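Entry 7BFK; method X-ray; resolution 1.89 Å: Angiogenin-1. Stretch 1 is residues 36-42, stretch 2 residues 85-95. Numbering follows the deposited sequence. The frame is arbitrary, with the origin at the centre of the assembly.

Stretch 1, residues 36-42: PDRKCKL
Stretch 2, residues 85-95: GGESHPNCTYK

The contact between residues 36-42 and 85-95 of Angiogenin-1 is a disulfide-anchored pairing of two loop segments, held in register by a single beta bridge and closed at one end by a tyrosine hydroxyl; together the two sides bury 424 Å².

The register is set at Lys39 and Ser88, whose CA atoms lie 4.1 Å apart, the closest CA pair across the two stretches. Two hydrogen bonds flank this pair. His89 N donates to Arg38 O over 2.9 Å with an angle of 171° at the hydrogen, and Cys40 N donates to Glu87 O, also over 2.9 Å, at 163°. Because the partner rises from Glu87 to His89 as the first chain falls from Cys40 to Arg38, the two segments run antiparallel. The same two carbonyls take CA-H...O contacts: Ser88 CA lies 3.3 Å from Arg38 O, and Lys39 CA lies 3.3 Å from Glu87 O. A water adds a third link, donating to Glu87 O at 2.9 Å and to Cys40 O at 3.0 Å from its oxygen.

The backbone reaches this register through a tight bend, with phi/psi of 79/0 at Asp37 and 53/33 at Arg38, before Lys39 (-55/142), Cys40 (-70/114) and Lys41 (-62/134) extend. Opposite, Glu87 is at -102/-39, Ser88 at -145/158 and His89 at -59/141. A cis peptide bond then precedes Pro90 (-101/34), and Asn91 N donates to Ser88 O over 2.9 Å, turning the chain back toward Cys92 (-75/133).

That turn brings in the covalent link. Cys40 SG and Cys92 SG are 2.0 Å apart with chi3 of -91°; both cysteines adopt the m rotamer (chi1 -55° and -56°), and both CA-to-CB bonds point toward the other stretch. Cys40 is buried and loses 104 Å² to the partner, the largest share of any residue here. Its SG also packs against the loop backbone, 3.4 Å from Ser88 N and 3.7 Å from Gly86 C. Gly86, at phi/psi 98/150, has a positive phi that favours glycine, and an ideal CB there would clash with Asn91 O at 2.1 Å.

Tyr94 reaches back from strand 93-95, where Thr93 N donates to Gly85 O over 2.8 Å. With chi1 -68° (m) and chi2 -82°, its CA-to-CB bond points sideways, yet its end comes nearer and OH donates to Lys41 O over 2.6 Å. The acceptor lies at the edge of the ring, near its plane. Lys41 N is also 3.2 Å from Tyr94 OH, but the angle is too poor for a hydrogen bond.

The lysines turn their ends elsewhere: Lys39 (m, then t throughout) has its CA-to-CB bond away, and Lys41 is t throughout. Arg38 has its CA-to-CB bond toward the partner (chi1 -70°, chi2 -167°, chi3 170°, chi4 91°), its CB 4.0 Å from His89 CB and its CD oblique to the imidazole, which adopts chi1 -176° and chi2 -93°.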

# COMPACT_ATOMS: atom_id res chain seq x y z
N PRO A 36 -4.35 3.02 16.41
CA PRO A 36 -4.44 3.01 17.87
C PRO A 36 -3.07 3.28 18.53
O PRO A 36 -2.14 2.56 18.24
CB PRO A 36 -4.95 1.60 18.18
CG PRO A 36 -5.77 1.24 16.96
CD PRO A 36 -5.02 1.86 15.80
N ASP A 37 -3.00 4.32 19.38
CA ASP A 37 -1.78 4.78 20.09
C ASP A 37 -0.90 5.60 19.14
O ASP A 37 0.16 6.09 19.59
CB ASP A 37 -1.00 3.62 20.72
CG ASP A 37 -1.49 3.27 22.11
OD1 ASP A 37 -2.31 4.04 22.65
OD2 ASP A 37 -1.05 2.24 22.64
N ARG A 38 -1.34 5.76 17.90
CA ARG A 38 -0.61 6.52 16.85
C ARG A 38 0.83 6.00 16.75
O ARG A 38 1.73 6.80 16.49
CB ARG A 38 -0.66 8.02 17.16
CG ARG A 38 -2.05 8.61 16.97
CD ARG A 38 -2.06 10.12 16.95
NE ARG A 38 -3.36 10.63 16.53
CZ ARG A 38 -4.35 10.92 17.35
NH1 ARG A 38 -4.20 10.77 18.65
NH2 ARG A 38 -5.50 11.37 16.86
N LYS A 39 1.00 4.70 16.98
CA LYS A 39 2.29 3.99 16.82
C LYS A 39 2.79 4.26 15.40
O LYS A 39 1.94 4.35 14.49
CB LYS A 39 2.14 2.49 17.07
CG LYS A 39 1.85 2.09 18.52
CD LYS A 39 1.84 0.59 18.76
CE LYS A 39 1.51 0.22 20.19
NZ LYS A 39 1.50 -1.24 20.40
N CYS A 40 4.09 4.43 15.22
CA CYS A 40 4.72 4.66 13.90
C CYS A 40 4.61 3.36 13.11
O CYS A 40 5.18 2.36 13.58
CB CYS A 40 6.18 5.06 14.04
SG CYS A 40 6.46 6.50 15.11
N LYS A 41 3.86 3.33 12.02
CA LYS A 41 3.82 2.12 11.16
C LYS A 41 5.26 1.93 10.65
O LYS A 41 5.89 2.93 10.29
CB LYS A 41 2.75 2.26 10.07
CG LYS A 41 2.42 0.96 9.36
CD LYS A 41 1.39 1.09 8.28
CE LYS A 41 1.08 -0.24 7.64
NZ LYS A 41 0.25 -0.07 6.44
N LEU A 42 5.79 0.71 10.69
CA LEU A 42 7.24 0.46 10.41
C LEU A 42 7.53 0.57 8.91
O LEU A 42 8.70 0.79 8.56
CB LEU A 42 7.66 -0.90 10.96
CG LEU A 42 7.62 -0.99 12.49
CD1 LEU A 42 7.88 -2.38 13.00
CD2 LEU A 42 8.60 0.01 13.11
N GLY A 85 13.12 5.70 13.04
CA GLY A 85 13.06 6.08 14.47
C GLY A 85 11.67 6.48 14.94
O GLY A 85 10.81 6.84 14.09
N GLY A 86 11.46 6.40 16.25
CA GLY A 86 10.21 6.75 16.93
C GLY A 86 9.33 5.55 17.23
O GLY A 86 9.37 4.56 16.46
N GLU A 87 8.55 5.64 18.31
CA GLU A 87 7.55 4.64 18.73
C GLU A 87 6.16 5.16 18.34
O GLU A 87 5.34 4.35 17.89
CB GLU A 87 7.58 4.38 20.23
CG GLU A 87 6.59 3.31 20.66
CD GLU A 87 6.07 3.41 22.08
OE1 GLU A 87 6.63 4.20 22.87
OE2 GLU A 87 5.08 2.72 22.38
N SER A 88 5.90 6.46 18.49
CA SER A 88 4.57 7.05 18.21
C SER A 88 4.69 8.45 17.63
O SER A 88 5.74 9.09 17.81
CB SER A 88 3.75 7.06 19.47
OG SER A 88 3.87 5.83 20.16
N HIS A 89 3.64 8.89 16.94
CA HIS A 89 3.48 10.26 16.40
C HIS A 89 3.53 11.18 17.61
O HIS A 89 3.00 10.84 18.66
CB HIS A 89 2.17 10.37 15.61
CG HIS A 89 1.96 11.69 14.96
ND1 HIS A 89 1.25 12.71 15.57
CD2 HIS A 89 2.35 12.17 13.76
CE1 HIS A 89 1.21 13.75 14.78
NE2 HIS A 89 1.88 13.46 13.66
N PRO A 90 4.17 12.37 17.54
CA PRO A 90 4.80 12.84 16.31
C PRO A 90 6.33 12.68 16.23
O PRO A 90 6.95 13.52 15.62
CB PRO A 90 4.45 14.33 16.44
CG PRO A 90 4.69 14.62 17.92
CD PRO A 90 4.28 13.34 18.63
N ASN A 91 6.88 11.61 16.82
CA ASN A 91 8.35 11.39 16.89
C ASN A 91 8.79 10.35 15.85
O ASN A 91 9.92 9.83 15.98
CB ASN A 91 8.75 10.96 18.30
CG ASN A 91 8.23 11.91 19.36
OD1 ASN A 91 8.12 13.11 19.12
ND2 ASN A 91 7.91 11.38 20.52
N CYS A 92 7.92 10.04 14.88
CA CYS A 92 8.18 9.07 13.79
C CYS A 92 9.13 9.69 12.77
O CYS A 92 8.90 10.84 12.36
CB CYS A 92 6.91 8.68 13.04
SG CYS A 92 5.58 8.01 14.08
N THR A 93 10.16 8.96 12.37
CA THR A 93 11.10 9.36 11.29
C THR A 93 11.07 8.27 10.20
O THR A 93 11.08 7.05 10.57
CB THR A 93 12.50 9.62 11.84
OG1 THR A 93 13.34 10.00 10.75
CG2 THR A 93 13.09 8.42 12.54
N TYR A 94 11.03 8.68 8.93
CA TYR A 94 10.94 7.78 7.75
C TYR A 94 12.00 8.14 6.71
O TYR A 94 12.43 9.28 6.61
CB TYR A 94 9.55 7.84 7.13
CG TYR A 94 8.48 7.23 8.00
CD1 TYR A 94 8.27 5.86 8.01
CD2 TYR A 94 7.71 8.01 8.83
CE1 TYR A 94 7.33 5.28 8.84
CE2 TYR A 94 6.75 7.45 9.65
CZ TYR A 94 6.55 6.08 9.65
OH TYR A 94 5.61 5.52 10.47
N LYS A 95 12.41 7.13 5.97
CA LYS A 95 13.30 7.24 4.80
C LYS A 95 12.44 6.75 3.63
O LYS A 95 11.74 5.73 3.81
CB LYS A 95 14.58 6.43 5.06
CG LYS A 95 15.36 5.99 3.83
CD LYS A 95 16.45 4.98 4.18
CE LYS A 95 15.90 3.73 4.84
NZ LYS A 95 16.97 2.96 5.52
O HOH W 1 6.48 2.17 16.28